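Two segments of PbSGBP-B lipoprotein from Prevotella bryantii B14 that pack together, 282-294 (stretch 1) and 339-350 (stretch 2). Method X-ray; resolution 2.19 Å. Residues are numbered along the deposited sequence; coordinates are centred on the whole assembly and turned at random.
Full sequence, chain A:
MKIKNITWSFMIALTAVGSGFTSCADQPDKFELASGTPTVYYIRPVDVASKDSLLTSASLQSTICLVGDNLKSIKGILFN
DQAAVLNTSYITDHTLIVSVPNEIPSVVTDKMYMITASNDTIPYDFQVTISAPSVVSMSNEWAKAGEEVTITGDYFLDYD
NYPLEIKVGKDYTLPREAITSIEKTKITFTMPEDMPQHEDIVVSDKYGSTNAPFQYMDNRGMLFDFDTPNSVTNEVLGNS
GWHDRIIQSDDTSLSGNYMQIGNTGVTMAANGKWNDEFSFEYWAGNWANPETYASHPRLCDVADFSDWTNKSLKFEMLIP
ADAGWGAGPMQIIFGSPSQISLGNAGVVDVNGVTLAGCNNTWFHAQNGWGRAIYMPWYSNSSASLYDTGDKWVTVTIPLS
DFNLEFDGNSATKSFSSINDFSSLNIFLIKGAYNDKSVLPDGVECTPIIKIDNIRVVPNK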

# COMPACT_ATOMS: atom_id res chain seq x y z
N TYR A 282 23.79 2.45 5.38
CA TYR A 282 23.90 1.99 6.75
C TYR A 282 24.45 0.57 6.73
O TYR A 282 23.74 -0.37 6.36
CB TYR A 282 22.56 2.03 7.49
CG TYR A 282 22.67 1.48 8.90
CD1 TYR A 282 23.08 2.28 9.95
CD2 TYR A 282 22.39 0.14 9.16
CE1 TYR A 282 23.20 1.78 11.23
CE2 TYR A 282 22.51 -0.37 10.44
CZ TYR A 282 22.92 0.45 11.47
OH TYR A 282 23.04 -0.05 12.75
N TRP A 283 25.70 0.41 7.15
CA TRP A 283 26.34 -0.90 7.23
C TRP A 283 26.48 -1.27 8.70
O TRP A 283 27.01 -0.49 9.49
CB TRP A 283 27.70 -0.88 6.53
CG TRP A 283 27.63 -0.38 5.11
CD1 TRP A 283 26.53 -0.35 4.30
CD2 TRP A 283 28.71 0.17 4.33
NE1 TRP A 283 26.85 0.18 3.07
CE2 TRP A 283 28.18 0.50 3.07
CE3 TRP A 283 30.06 0.40 4.58
CZ2 TRP A 283 28.97 1.06 2.06
CZ3 TRP A 283 30.84 0.95 3.58
CH2 TRP A 283 30.29 1.28 2.34
N ALA A 284 25.98 -2.45 9.06
CA ALA A 284 26.05 -2.90 10.44
C ALA A 284 27.49 -3.15 10.85
O ALA A 284 28.32 -3.58 10.04
CB ALA A 284 25.22 -4.17 10.63
N GLY A 285 27.79 -2.88 12.11
CA GLY A 285 29.13 -3.02 12.66
C GLY A 285 29.82 -1.68 12.82
O GLY A 285 29.37 -0.65 12.33
N ASN A 286 30.94 -1.72 13.54
CA ASN A 286 31.74 -0.52 13.77
C ASN A 286 33.18 -0.92 14.08
O ASN A 286 33.74 -0.60 15.14
CB ASN A 286 31.12 0.32 14.89
CG ASN A 286 31.67 1.73 14.94
OD1 ASN A 286 32.14 2.26 13.93
ND2 ASN A 286 31.60 2.36 16.11
N TRP A 287 33.81 -1.62 13.14
CA TRP A 287 35.24 -1.94 13.19
C TRP A 287 35.62 -2.75 14.43
O TRP A 287 36.72 -2.60 14.97
CB TRP A 287 36.10 -0.67 13.12
CG TRP A 287 35.74 0.27 12.01
CD1 TRP A 287 34.83 1.28 12.06
CD2 TRP A 287 36.27 0.28 10.68
NE1 TRP A 287 34.77 1.93 10.85
CE2 TRP A 287 35.65 1.33 9.98
CE3 TRP A 287 37.23 -0.49 10.01
CZ2 TRP A 287 35.94 1.62 8.65
CZ3 TRP A 287 37.52 -0.20 8.69
CH2 TRP A 287 36.87 0.85 8.03
N ALA A 288 34.72 -3.62 14.89
CA ALA A 288 34.99 -4.48 16.03
C ALA A 288 35.48 -5.84 15.55
O ALA A 288 35.00 -6.37 14.55
CB ALA A 288 33.75 -4.65 16.91
N ASN A 289 36.45 -6.41 16.28
CA ASN A 289 37.04 -7.70 15.95
C ASN A 289 37.27 -8.47 17.24
O ASN A 289 38.25 -8.20 17.96
CB ASN A 289 38.34 -7.52 15.17
CG ASN A 289 38.93 -8.85 14.71
OD1 ASN A 289 38.25 -9.86 14.68
ND2 ASN A 289 40.22 -8.84 14.36
N PRO A 290 36.40 -9.44 17.58
CA PRO A 290 35.22 -9.87 16.80
C PRO A 290 34.11 -8.83 16.77
O PRO A 290 34.04 -7.98 17.67
CB PRO A 290 34.75 -11.13 17.54
CG PRO A 290 35.89 -11.52 18.44
CD PRO A 290 36.56 -10.24 18.80
N GLU A 291 33.26 -8.89 15.75
CA GLU A 291 32.19 -7.91 15.58
C GLU A 291 31.03 -8.29 16.49
O GLU A 291 30.28 -9.22 16.21
CB GLU A 291 31.75 -7.85 14.12
CG GLU A 291 30.69 -6.80 13.83
CD GLU A 291 31.05 -5.43 14.39
OE1 GLU A 291 30.59 -5.10 15.51
OE2 GLU A 291 31.80 -4.69 13.72
N THR A 292 30.88 -7.55 17.58
CA THR A 292 29.82 -7.80 18.55
C THR A 292 28.52 -7.07 18.22
O THR A 292 27.49 -7.37 18.83
CB THR A 292 30.28 -7.39 19.95
OG1 THR A 292 30.54 -5.98 19.96
CG2 THR A 292 31.54 -8.14 20.34
N TYR A 293 28.56 -6.13 17.27
CA TYR A 293 27.43 -5.25 16.98
C TYR A 293 26.97 -4.49 18.22
O TYR A 293 25.80 -4.11 18.34
CB TYR A 293 26.26 -6.02 16.36
CG TYR A 293 26.62 -6.69 15.05
CD1 TYR A 293 26.83 -5.95 13.90
CD2 TYR A 293 26.74 -8.07 14.98
CE1 TYR A 293 27.17 -6.56 12.71
CE2 TYR A 293 27.08 -8.69 13.79
CZ TYR A 293 27.29 -7.94 12.66
OH TYR A 293 27.62 -8.55 11.47
N ALA A 294 27.89 -4.26 19.16
CA ALA A 294 27.61 -3.37 20.28
C ALA A 294 27.41 -1.93 19.81
O ALA A 294 26.77 -1.14 20.51
CB ALA A 294 28.74 -3.43 21.30
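Stretch 2, residues 339-350: QISLGNAGVVDV

Stretch 2 (339-350) runs alongside stretch 1 (282-294) in the same direction, Ser-341 lying near Trp-283 and Val-350 near Thr-292; neither stretch forms a regular helix or strand against the other, a single backbone bridge, Glu-291 with Asp-349, joins them, and together they bury 895 Å². Gln-339 stays out of reach. Ile-340 (chi1 t, chi2 p) points toward stretch 1 and lays its CG1 over one face of the Trp-283 indole, 3.4 Å from the centroid of the five-membered ring and almost on its normal, a CH-pi contact. Ser-341 has its CA-to-CB bond directed away overall, though CB still touches stretch 1, and its CA lies 3.5 Å from Ala-284 O. Leu-342, the residue most covered by stretch 1, is held through both backbone polar groups: its N donates to Ala-284 O (3.0 Å, nearly linear), and its O accepts from Trp-287 N (3.0 Å). A water donates to both Leu-342 O and Glu-291 OE2, each at 2.7 Å, bridging these two atoms, which lie 4.2 Å apart. The Leu-342 side chain reaches Gly-285 O through CD2 at 3.2 Å. Gly-343 presents its CA to a face of the Trp-287 ring, 3.8 Å from the centroid of the six-membered ring; Asn-344 brings ND2 to 4.0 Å from Trp-287 CE3. A type II turn from Asn-344 to Val-347 then carries Ala-345 and Gly-346, whose positive phi suits glycine, clear of stretch 1. Val-347 returns toward it, CG1 lying 3.4 Å from Ala-288 O. The CA-to-CB bond of Val-348 points away, but its O accepts from Glu-291 N (3.3 Å), just after the cis peptide preceding Pro-290. Asp-349 bridges to Glu-291, CA to CA 4.2 Å, while its OD2 accepts from Tyr-293 OH at 2.9 Å, at the edge of the tyrosine ring. Val-350 N closes the pairing by donating to Glu-291 O (3.2 Å), and Val-350 CG1 rests 3.7 Å from Thr-292 CA.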

# COMPACT_ATOMS: atom_id res chain seq x y z
N GLN A 339 27.65 -9.84 2.86
CA GLN A 339 27.78 -8.99 1.68
C GLN A 339 28.42 -7.64 1.99
O GLN A 339 29.19 -7.12 1.18
CB GLN A 339 26.41 -8.77 1.04
CG GLN A 339 25.77 -10.03 0.52
CD GLN A 339 24.33 -9.81 0.10
OE1 GLN A 339 23.42 -9.77 0.94
NE2 GLN A 339 24.10 -9.67 -1.20
N ILE A 340 28.09 -7.06 3.14
CA ILE A 340 28.53 -5.70 3.47
C ILE A 340 28.53 -5.56 4.99
O ILE A 340 27.66 -6.10 5.68
CB ILE A 340 27.62 -4.65 2.79
CG1 ILE A 340 28.09 -3.23 3.12
CG2 ILE A 340 26.16 -4.84 3.20
CD1 ILE A 340 29.48 -2.93 2.61
N SER A 341 29.51 -4.82 5.49
CA SER A 341 29.61 -4.50 6.91
C SER A 341 30.55 -3.32 7.06
O SER A 341 31.35 -3.03 6.18
CB SER A 341 30.10 -5.70 7.73
OG SER A 341 31.41 -6.07 7.34
N LEU A 342 30.43 -2.62 8.19
CA LEU A 342 31.29 -1.49 8.49
C LEU A 342 32.50 -2.00 9.26
O LEU A 342 32.45 -2.17 10.48
CB LEU A 342 30.55 -0.41 9.28
CG LEU A 342 31.40 0.83 9.55
CD1 LEU A 342 31.65 1.61 8.27
CD2 LEU A 342 30.75 1.72 10.60
N GLY A 343 33.59 -2.26 8.55
CA GLY A 343 34.80 -2.76 9.18
C GLY A 343 35.73 -3.34 8.14
O GLY A 343 35.61 -3.07 6.95
N ASN A 344 36.67 -4.15 8.63
CA ASN A 344 37.63 -4.82 7.76
C ASN A 344 37.05 -6.14 7.27
O ASN A 344 36.26 -6.79 7.96
CB ASN A 344 38.95 -5.07 8.50
CG ASN A 344 39.76 -3.80 8.68
OD1 ASN A 344 40.18 -3.18 7.71
ND2 ASN A 344 39.99 -3.43 9.93
N ALA A 345 37.45 -6.53 6.06
CA ALA A 345 37.05 -7.81 5.52
C ALA A 345 37.76 -8.94 6.24
O ALA A 345 38.92 -8.81 6.64
CB ALA A 345 37.35 -7.87 4.02
N GLY A 346 37.06 -10.06 6.42
CA GLY A 346 37.61 -11.23 7.07
C GLY A 346 37.26 -11.37 8.54
O GLY A 346 37.40 -12.46 9.09
N VAL A 347 36.81 -10.28 9.18
CA VAL A 347 36.39 -10.36 10.57
C VAL A 347 35.16 -11.25 10.66
O VAL A 347 34.28 -11.24 9.79
CB VAL A 347 36.10 -8.95 11.11
CG1 VAL A 347 35.38 -9.00 12.45
CG2 VAL A 347 37.40 -8.15 11.23
N VAL A 348 35.10 -12.06 11.72
CA VAL A 348 33.92 -12.87 12.02
C VAL A 348 33.18 -12.24 13.19
O VAL A 348 33.79 -11.67 14.10
CB VAL A 348 34.29 -14.34 12.31
CG1 VAL A 348 35.10 -14.92 11.16
CG2 VAL A 348 35.05 -14.46 13.62
N ASP A 349 31.85 -12.31 13.15
CA ASP A 349 31.00 -11.72 14.17
C ASP A 349 30.56 -12.79 15.16
O ASP A 349 30.97 -13.95 15.09
CB ASP A 349 29.82 -10.99 13.53
CG ASP A 349 28.97 -11.89 12.64
OD1 ASP A 349 29.21 -13.11 12.59
OD2 ASP A 349 28.06 -11.36 11.97
N VAL A 350 29.69 -12.40 16.09
CA VAL A 350 29.23 -13.29 17.15
C VAL A 350 28.28 -14.34 16.59
O VAL A 350 27.78 -15.20 17.33
CB VAL A 350 28.56 -12.50 18.29
CG1 VAL A 350 29.51 -11.45 18.84
CG2 VAL A 350 27.27 -11.85 17.80
O HOH W 1 32.87 -4.67 11.29